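MmeI (Methylophilus methylotrophus, PDB 5HR4) probably methylates the amino group of adenine in DNA with S-adenosylmethionine, as a Type IIL restriction-modification enzyme that joins this activity to DNA restriction. Local coordinates at residues N644-D649 with S771-Y776; R674-G679 with T686-L691. All blocks are in the same frame, centred on the assembly; numbering follows the deposited sequence.

How the contacts relate
Both contacts lie in the target recognition domain, away from the calcium and sinefungin sites, with centres about 10 Å apart. Contact 2 is nested within the chain loop that contact 1 closes. Strand 770-771, which enters contact 1, flanks strand 673-677 of contact 2 in one mixed sheet, and the join continues where S772 N lies 3.0 Å from V677 O, a probable hydrogen bond. The residues that meet in contact 1 are all buried, DNA included: loops and a turn hold polar side chains against base edges. Contact 2 is partly buried, a short, strongly skewed antiparallel strand pair with an aromatic-guanidinium pair at its outer side and an arginine on the DNA backbone.

Contact 1 (N644-D649 with S771-Y776); sequences NKPTDD and SSNATY. With nucleotides of chain C; nucleotides of chain B.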
loop_
_atom_site.group_PDB
_atom_site.type_symbol
_atom_site.label_atom_id
_atom_site.label_comp_id
_atom_site.label_asym_id
_atom_site.label_seq_id
_atom_site.Cartn_x
_atom_site.Cartn_y
_atom_site.Cartn_z
ATOM N N ASN A 644 9.654 29.022 -1.595
ATOM C CA ASN A 644 8.407 29.775 -1.476
ATOM C C ASN A 644 7.234 28.966 -2.019
ATOM O O ASN A 644 7.300 28.431 -3.127
ATOM C CB ASN A 644 8.490 31.110 -2.232
ATOM C CG ASN A 644 9.869 31.739 -2.179
ATOM O OD1 ASN A 644 10.216 32.449 -1.231
ATOM N ND2 ASN A 644 10.663 31.488 -3.212
ATOM N N LYS A 645 6.139 28.922 -1.254
ATOM C CA LYS A 645 4.945 28.150 -1.581
ATOM C C LYS A 645 3.829 29.093 -2.000
ATOM O O LYS A 645 3.421 29.955 -1.205
ATOM C CB LYS A 645 4.520 27.314 -0.375
ATOM C CG LYS A 645 3.188 26.633 -0.484
ATOM C CD LYS A 645 2.976 25.685 0.707
ATOM C CE LYS A 645 1.494 25.283 0.817
ATOM N NZ LYS A 645 1.146 24.359 1.937
ATOM N N PRO A 646 3.317 28.984 -3.222
ATOM C CA PRO A 646 2.429 30.039 -3.747
ATOM C C PRO A 646 0.966 29.929 -3.327
ATOM O O PRO A 646 0.311 30.954 -3.087
ATOM C CB PRO A 646 2.568 29.868 -5.264
ATOM C CG PRO A 646 2.890 28.391 -5.428
ATOM C CD PRO A 646 3.823 28.098 -4.285
ATOM N N THR A 647 0.455 28.701 -3.259
ATOM C CA THR A 647 -0.974 28.415 -3.107
ATOM C C THR A 647 -1.826 29.358 -3.945
ATOM O O THR A 647 -2.592 30.165 -3.424
ATOM C CB THR A 647 -1.410 28.485 -1.649
ATOM O OG1 THR A 647 -0.461 27.798 -0.820
ATOM C CG2 THR A 647 -2.764 27.816 -1.491
ATOM N N ASP A 648 -1.689 29.258 -5.270
ATOM C CA ASP A 648 -2.298 30.262 -6.137
ATOM C C ASP A 648 -3.157 29.677 -7.250
ATOM O O ASP A 648 -3.612 30.425 -8.116
ATOM C CB ASP A 648 -1.223 31.163 -6.753
ATOM C CG ASP A 648 -0.421 30.464 -7.852
ATOM O OD1 ASP A 648 -0.412 29.206 -7.891
ATOM O OD2 ASP A 648 0.204 31.187 -8.670
ATOM N N ASP A 649 -3.385 28.375 -7.259
ATOM C CA ASP A 649 -4.035 27.715 -8.389
ATOM C C ASP A 649 -3.419 28.131 -9.730
ATOM O O ASP A 649 -4.102 28.139 -10.764
ATOM C CB ASP A 649 -5.541 27.973 -8.383
ATOM C CG ASP A 649 -6.291 26.972 -9.225
ATOM O OD1 ASP A 649 -6.223 25.764 -8.909
ATOM O OD2 ASP A 649 -6.945 27.389 -10.199
ATOM N N SER A 771 12.484 30.683 -6.033
ATOM C CA SER A 771 12.480 29.219 -5.936
ATOM C C SER A 771 11.191 28.720 -5.288
ATOM O O SER A 771 10.769 29.243 -4.252
ATOM C CB SER A 771 13.689 28.710 -5.148
ATOM O OG SER A 771 13.920 29.490 -3.984
ATOM N N SER A 772 10.575 27.708 -5.899
ATOM C CA SER A 772 9.290 27.162 -5.468
ATOM C C SER A 772 9.474 26.225 -4.271
ATOM O O SER A 772 10.594 25.839 -3.918
ATOM C CB SER A 772 8.612 26.456 -6.651
ATOM O OG SER A 772 8.081 25.188 -6.335
ATOM N N ASN A 773 8.353 25.862 -3.620
ATOM C CA ASN A 773 8.485 24.984 -2.451
ATOM C C ASN A 773 8.852 23.553 -2.828
ATOM O O ASN A 773 9.061 22.735 -1.924
ATOM C CB ASN A 773 7.219 24.991 -1.556
ATOM C CG ASN A 773 5.929 24.582 -2.280
ATOM O OD1 ASN A 773 5.567 25.151 -3.305
ATOM N ND2 ASN A 773 5.215 23.613 -1.715
ATOM N N ALA A 774 8.962 23.237 -4.118
ATOM C CA ALA A 774 9.496 21.971 -4.602
ATOM C C ALA A 774 11.002 21.907 -4.528
ATOM O O ALA A 774 11.599 21.081 -5.216
ATOM C CB ALA A 774 9.056 21.718 -6.048
ATOM N N THR A 775 11.629 22.769 -3.735
ATOM C CA THR A 775 13.079 22.858 -3.649
ATOM C C THR A 775 13.434 23.301 -2.243
ATOM O O THR A 775 12.602 23.852 -1.526
ATOM C CB THR A 775 13.662 23.886 -4.633
ATOM O OG1 THR A 775 13.279 25.208 -4.208
ATOM C CG2 THR A 775 13.182 23.648 -6.073
ATOM N N TYR A 776 14.687 23.096 -1.866
ATOM C CA TYR A 776 15.255 23.709 -0.672
ATOM C C TYR A 776 16.403 24.601 -1.116
ATOM O O TYR A 776 16.817 24.558 -2.276
ATOM C CB TYR A 776 15.746 22.647 0.333
ATOM C CG TYR A 776 14.625 21.949 1.059
ATOM C CD1 TYR A 776 13.852 20.990 0.414
ATOM C CD2 TYR A 776 14.310 22.273 2.378
ATOM C CE1 TYR A 776 12.805 20.359 1.062
ATOM C CE2 TYR A 776 13.267 21.643 3.040
ATOM C CZ TYR A 776 12.519 20.680 2.377
ATOM O OH TYR A 776 11.478 20.035 3.024
ATOM P P DG C 9 -1.412 25.179 -5.695
ATOM O OP1 DG C 9 -2.594 25.593 -6.469
ATOM O OP2 DG C 9 -0.223 26.022 -5.435
ATOM O "O5'" DG C 9 -1.892 24.606 -4.290
ATOM C "C5'" DG C 9 -3.046 23.834 -4.231
ATOM C "C4'" DG C 9 -3.104 23.088 -2.926
ATOM O "O4'" DG C 9 -1.891 22.307 -2.736
ATOM C "C3'" DG C 9 -3.201 23.965 -1.685
ATOM O "O3'" DG C 9 -3.923 23.253 -0.727
ATOM C "C2'" DG C 9 -1.749 24.076 -1.264
ATOM C "C1'" DG C 9 -1.359 22.636 -1.478
ATOM N N9 DG C 9 0.063 22.404 -1.479
ATOM C C8 DG C 9 1.065 23.255 -1.898
ATOM N N7 DG C 9 2.249 22.763 -1.741
ATOM C C5 DG C 9 2.011 21.493 -1.194
ATOM C C6 DG C 9 2.905 20.463 -0.813
ATOM O O6 DG C 9 4.138 20.455 -0.872
ATOM N N1 DG C 9 2.225 19.362 -0.299
ATOM C C2 DG C 9 0.860 19.262 -0.191
ATOM N N2 DG C 9 0.369 18.129 0.310
ATOM N N3 DG C 9 0.034 20.203 -0.545
ATOM C C4 DG C 9 0.671 21.281 -1.035
ATOM P P DG C 10 -4.804 24.003 0.377
ATOM O OP1 DG C 10 -5.893 24.732 -0.320
ATOM O OP2 DG C 10 -3.939 24.814 1.262
ATOM O "O5'" DG C 10 -5.335 22.751 1.225
ATOM C "C5'" DG C 10 -5.522 21.473 0.583
ATOM C "C4'" DG C 10 -5.317 20.304 1.552
ATOM O "O4'" DG C 10 -3.909 19.983 1.643
ATOM C "C3'" DG C 10 -5.771 20.534 2.993
ATOM O "O3'" DG C 10 -6.122 19.304 3.550
ATOM C "C2'" DG C 10 -4.508 21.077 3.646
ATOM C "C1'" DG C 10 -3.447 20.226 2.966
ATOM N N9 DG C 10 -2.137 20.861 2.889
ATOM C C8 DG C 10 -1.863 22.149 2.521
ATOM N N7 DG C 10 -0.587 22.434 2.530
ATOM C C5 DG C 10 0.022 21.252 2.932
ATOM C C6 DG C 10 1.397 20.949 3.115
ATOM O O6 DG C 10 2.378 21.711 2.962
ATOM N N1 DG C 10 1.581 19.608 3.528
ATOM C C2 DG C 10 0.557 18.702 3.726
ATOM N N2 DG C 10 0.906 17.488 4.127
ATOM N N3 DG C 10 -0.726 18.980 3.551
ATOM C C4 DG C 10 -0.921 20.272 3.158
ATOM P P DT B 3 11.172 24.315 7.449
ATOM O OP1 DT B 3 11.642 23.040 8.048
ATOM O OP2 DT B 3 12.171 25.397 7.371
ATOM O "O5'" DT B 3 10.492 24.057 6.004
ATOM C "C5'" DT B 3 10.076 22.736 5.571
ATOM C "C4'" DT B 3 9.034 22.120 6.486
ATOM O "O4'" DT B 3 7.842 22.967 6.548
ATOM C "C3'" DT B 3 8.531 20.741 6.037
ATOM O "O3'" DT B 3 8.282 19.924 7.172
ATOM C "C2'" DT B 3 7.215 21.097 5.343
ATOM C "C1'" DT B 3 6.709 22.157 6.297
ATOM N N1 DT B 3 5.629 22.996 5.751
ATOM C C2 DT B 3 4.321 22.594 5.896
ATOM O O2 DT B 3 4.001 21.558 6.437
ATOM N N3 DT B 3 3.395 23.454 5.373
ATOM C C4 DT B 3 3.636 24.669 4.748
ATOM O O4 DT B 3 2.731 25.375 4.309
ATOM C C5 DT B 3 5.026 25.037 4.638
ATOM C C7 DT B 3 5.416 26.316 3.967
ATOM C C6 DT B 3 5.946 24.193 5.142
#
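The carboxamide of N773 is covered on one face by K645, whose CB stands 3.6 Å from N773 CG, while its nitrogen end meets guanine: ND2 donates to N7 of DG9 of chain C at 3.1 Å. The N644 amide is gripped at both ends. Its OD1 accepts from the backbone N of S740 and Q741, and its ND2 donates to S771 O, which lies 33° out of the amide plane. That same oxygen also takes N644 N at 2.9 Å, so one carbonyl receives two bonds from one residue. N773 is the second residue of a type I turn, S772 to T775, secured by T775 OG1 to S772 O and by an ST turn in which S772 OG accepts from A774 N at 3.1 Å. K645 leaves with CG anti to its backbone N (chi1 171°) and runs fully extended. Its NZ donates hydrogen bonds to N7 (2.7 Å) and O6 of DG10 of chain C. A third goes to O4 of DT3 of chain B. These acceptors line the major groove, consistent with direct base readout, the turn setting the backbone from which N773 reaches DG9 and the loop that from which K645 extends.

Contact 2 (R674-G679 with T686-L691); sequences RRFVGG and TSRWCL. With nucleotides of chain C.
Three backbone hydrogen bonds join the strands. R674 and C690 form the antiparallel hydrogen-bonded pair, R674 N to C690 O and C690 N to R674 O, both 3.0 Å and nearly along the C=O axes; F676 N reaches R688 O from above the carbonyl plane. The axes make 120°, a strong skew. Aromatic packing divides between two sides. R675 runs alongside W689: its CG lies over one indole face, 3.5 Å from CZ3, and W689 CH2 sits over the centre of the R675 guanidinium, the planes 42° apart. W689 NE1 is hydrogen-bonded to D656 OD1. An alanine at W689 removes the indole and that bond, and would probably leave R675 without the surface its CG and guanidinium rest on. F676 packs its CD1 3.9 Å from C690 CB, with C690 SG oblique to the ring and R688 NH1 at its edge. Charge-assisted hydrogen bonding falls to R688: NH2 donates to OP1 (2.6 Å) and NH1 to OP2 (3.1 Å) of DC8 of chain C. The pair forms the middle of a four-stranded mixed sheet in the target recognition domain, between strands 653-655 and 770-771, and presents R688 to that phosphate, consistent with holding the DNA backbone.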
loop_
_atom_site.group_PDB
_atom_site.type_symbol
_atom_site.label_atom_id
_atom_site.label_comp_id
_atom_site.label_asym_id
_atom_site.label_seq_id
_atom_site.Cartn_x
_atom_site.Cartn_y
_atom_site.Cartn_z
ATOM N N ARG A 674 9.444 37.705 -12.447
ATOM C CA ARG A 674 10.745 37.185 -12.076
ATOM C C ARG A 674 10.744 35.706 -12.432
ATOM O O ARG A 674 9.678 35.093 -12.576
ATOM C CB ARG A 674 11.034 37.434 -10.586
ATOM C CG ARG A 674 11.399 38.887 -10.193
ATOM C CD ARG A 674 12.036 38.839 -8.815
ATOM N NE ARG A 674 12.618 40.089 -8.335
ATOM C CZ ARG A 674 12.971 40.279 -7.062
ATOM N NH1 ARG A 674 12.784 39.309 -6.172
ATOM N NH2 ARG A 674 13.486 41.432 -6.663
ATOM N N ARG A 675 11.946 35.142 -12.611
ATOM C CA ARG A 675 12.076 33.735 -12.996
ATOM C C ARG A 675 11.633 32.824 -11.864
ATOM O O ARG A 675 11.936 33.067 -10.693
ATOM C CB ARG A 675 13.522 33.394 -13.373
ATOM C CG ARG A 675 13.997 34.026 -14.666
ATOM C CD ARG A 675 15.497 33.850 -14.903
ATOM N NE ARG A 675 15.972 34.779 -15.928
ATOM C CZ ARG A 675 15.824 34.591 -17.239
ATOM N NH1 ARG A 675 15.221 33.499 -17.696
ATOM N NH2 ARG A 675 16.279 35.496 -18.094
ATOM N N PHE A 676 10.945 31.744 -12.218
ATOM C CA PHE A 676 10.376 30.825 -11.240
ATOM C C PHE A 676 10.916 29.433 -11.515
ATOM O O PHE A 676 10.728 28.910 -12.617
ATOM C CB PHE A 676 8.857 30.841 -11.346
ATOM C CG PHE A 676 8.160 30.069 -10.297
ATOM C CD1 PHE A 676 8.121 30.533 -8.989
ATOM C CD2 PHE A 676 7.471 28.915 -10.623
ATOM C CE1 PHE A 676 7.430 29.828 -8.005
ATOM C CE2 PHE A 676 6.785 28.194 -9.647
ATOM C CZ PHE A 676 6.759 28.660 -8.334
ATOM N N VAL A 677 11.573 28.832 -10.521
ATOM C CA VAL A 677 12.166 27.505 -10.675
ATOM C C VAL A 677 11.654 26.576 -9.585
ATOM O O VAL A 677 11.906 26.801 -8.395
ATOM C CB VAL A 677 13.706 27.555 -10.659
ATOM N N GLY A 678 10.939 25.530 -9.999
ATOM C CA GLY A 678 10.720 24.363 -9.172
ATOM C C GLY A 678 11.805 23.325 -9.392
ATOM O O GLY A 678 12.803 23.560 -10.074
ATOM N N GLY A 679 11.610 22.159 -8.775
ATOM C CA GLY A 679 12.526 21.055 -9.010
ATOM C C GLY A 679 12.553 20.649 -10.468
ATOM O O GLY A 679 13.624 20.550 -11.084
ATOM N N THR A 686 14.056 24.146 -17.719
ATOM C CA THR A 686 12.843 24.683 -18.323
ATOM C C THR A 686 12.568 26.076 -17.762
ATOM O O THR A 686 12.957 26.384 -16.632
ATOM C CB THR A 686 11.652 23.744 -18.078
ATOM O OG1 THR A 686 11.909 22.494 -18.714
ATOM C CG2 THR A 686 10.360 24.309 -18.660
ATOM N N SER A 687 11.919 26.932 -18.560
ATOM C CA SER A 687 11.713 28.330 -18.192
ATOM C C SER A 687 10.278 28.566 -17.730
ATOM O O SER A 687 9.321 28.205 -18.431
ATOM C CB SER A 687 12.050 29.273 -19.351
ATOM N N ARG A 688 10.146 29.208 -16.564
ATOM C CA ARG A 688 8.871 29.524 -15.939
ATOM C C ARG A 688 8.980 30.883 -15.242
ATOM O O ARG A 688 10.050 31.257 -14.741
ATOM C CB ARG A 688 8.490 28.429 -14.931
ATOM C CG ARG A 688 7.069 27.948 -14.989
ATOM C CD ARG A 688 6.863 26.810 -13.989
ATOM N NE ARG A 688 5.458 26.589 -13.696
ATOM C CZ ARG A 688 5.019 25.798 -12.722
ATOM N NH1 ARG A 688 5.894 25.165 -11.954
ATOM N NH2 ARG A 688 3.709 25.654 -12.499
ATOM N N TRP A 689 7.855 31.611 -15.176
ATOM C CA TRP A 689 7.831 32.945 -14.592
ATOM C C TRP A 689 6.715 33.071 -13.565
ATOM O O TRP A 689 5.634 32.495 -13.726
ATOM C CB TRP A 689 7.636 34.006 -15.671
ATOM C CG TRP A 689 8.685 33.989 -16.728
ATOM C CD1 TRP A 689 8.673 33.269 -17.885
ATOM C CD2 TRP A 689 9.910 34.734 -16.728
ATOM N NE1 TRP A 689 9.813 33.516 -18.605
ATOM C CE2 TRP A 689 10.592 34.410 -17.916
ATOM C CE3 TRP A 689 10.495 35.647 -15.837
ATOM C CZ2 TRP A 689 11.837 34.962 -18.243
ATOM C CZ3 TRP A 689 11.734 36.202 -16.164
ATOM C CH2 TRP A 689 12.388 35.855 -17.358
ATOM N N CYS A 690 6.963 33.876 -12.530
ATOM C CA CYS A 690 5.921 34.250 -11.589
ATOM C C CYS A 690 5.773 35.764 -11.515
ATOM O O CYS A 690 6.734 36.505 -11.735
ATOM C CB CYS A 690 6.205 33.703 -10.187
ATOM S SG CYS A 690 7.663 34.405 -9.338
ATOM N N LEU A 691 4.545 36.213 -11.216
ATOM C CA LEU A 691 4.274 37.573 -10.755
ATOM C C LEU A 691 4.720 37.687 -9.307
ATOM O O LEU A 691 4.087 37.105 -8.423
ATOM C CB LEU A 691 2.787 37.886 -10.848
ATOM C CG LEU A 691 2.283 38.790 -11.969
ATOM C CD1 LEU A 691 3.239 39.937 -12.232
ATOM C CD2 LEU A 691 2.164 37.953 -13.182
ATOM P P DC C 8 3.275 23.540 -9.885
ATOM O OP1 DC C 8 2.489 23.901 -11.082
ATOM O OP2 DC C 8 4.393 24.333 -9.334
ATOM O "O5'" DC C 8 2.291 23.275 -8.657
ATOM C "C5'" DC C 8 1.072 22.614 -8.873
ATOM C "C4'" DC C 8 0.398 22.338 -7.554
ATOM O "O4'" DC C 8 1.083 21.272 -6.867
ATOM C "C3'" DC C 8 0.361 23.520 -6.595
ATOM O "O3'" DC C 8 -0.951 23.879 -6.498
ATOM C "C2'" DC C 8 0.898 22.962 -5.246
ATOM C "C1'" DC C 8 0.967 21.450 -5.478
ATOM N N1 DC C 8 2.144 20.756 -4.898
ATOM C C2 DC C 8 1.959 19.538 -4.202
ATOM O O2 DC C 8 0.795 19.120 -4.007
ATOM N N3 DC C 8 3.056 18.870 -3.730
ATOM C C4 DC C 8 4.291 19.349 -3.973
ATOM N N4 DC C 8 5.355 18.653 -3.500
ATOM C C5 DC C 8 4.488 20.578 -4.699
ATOM C C6 DC C 8 3.396 21.230 -5.147
ATOM P P DT C 7 8.564 19.299 -8.867
ATOM O OP1 DT C 7 9.267 20.557 -9.184
ATOM O OP2 DT C 7 8.743 18.690 -7.530
ATOM O "O5'" DT C 7 7.030 19.518 -9.147
ATOM C "C5'" DT C 7 6.629 19.696 -10.497
ATOM C "C4'" DT C 7 5.199 20.197 -10.580
ATOM O "O4'" DT C 7 4.304 19.164 -10.104
ATOM C "C3'" DT C 7 4.863 21.433 -9.736
ATOM O "O3'" DT C 7 3.785 22.085 -10.353
ATOM C "C2'" DT C 7 4.435 20.784 -8.431
ATOM C "C1'" DT C 7 3.601 19.636 -8.977
ATOM N N1 DT C 7 3.459 18.515 -8.070
ATOM C C2 DT C 7 2.196 18.101 -7.713
ATOM O O2 DT C 7 1.183 18.651 -8.102
ATOM N N3 DT C 7 2.165 17.014 -6.883
ATOM C C4 DT C 7 3.252 16.312 -6.399
ATOM O O4 DT C 7 3.129 15.346 -5.656
ATOM C C5 DT C 7 4.549 16.795 -6.833
ATOM C C7 DT C 7 5.795 16.120 -6.375
ATOM C C6 DT C 7 4.587 17.858 -7.643
#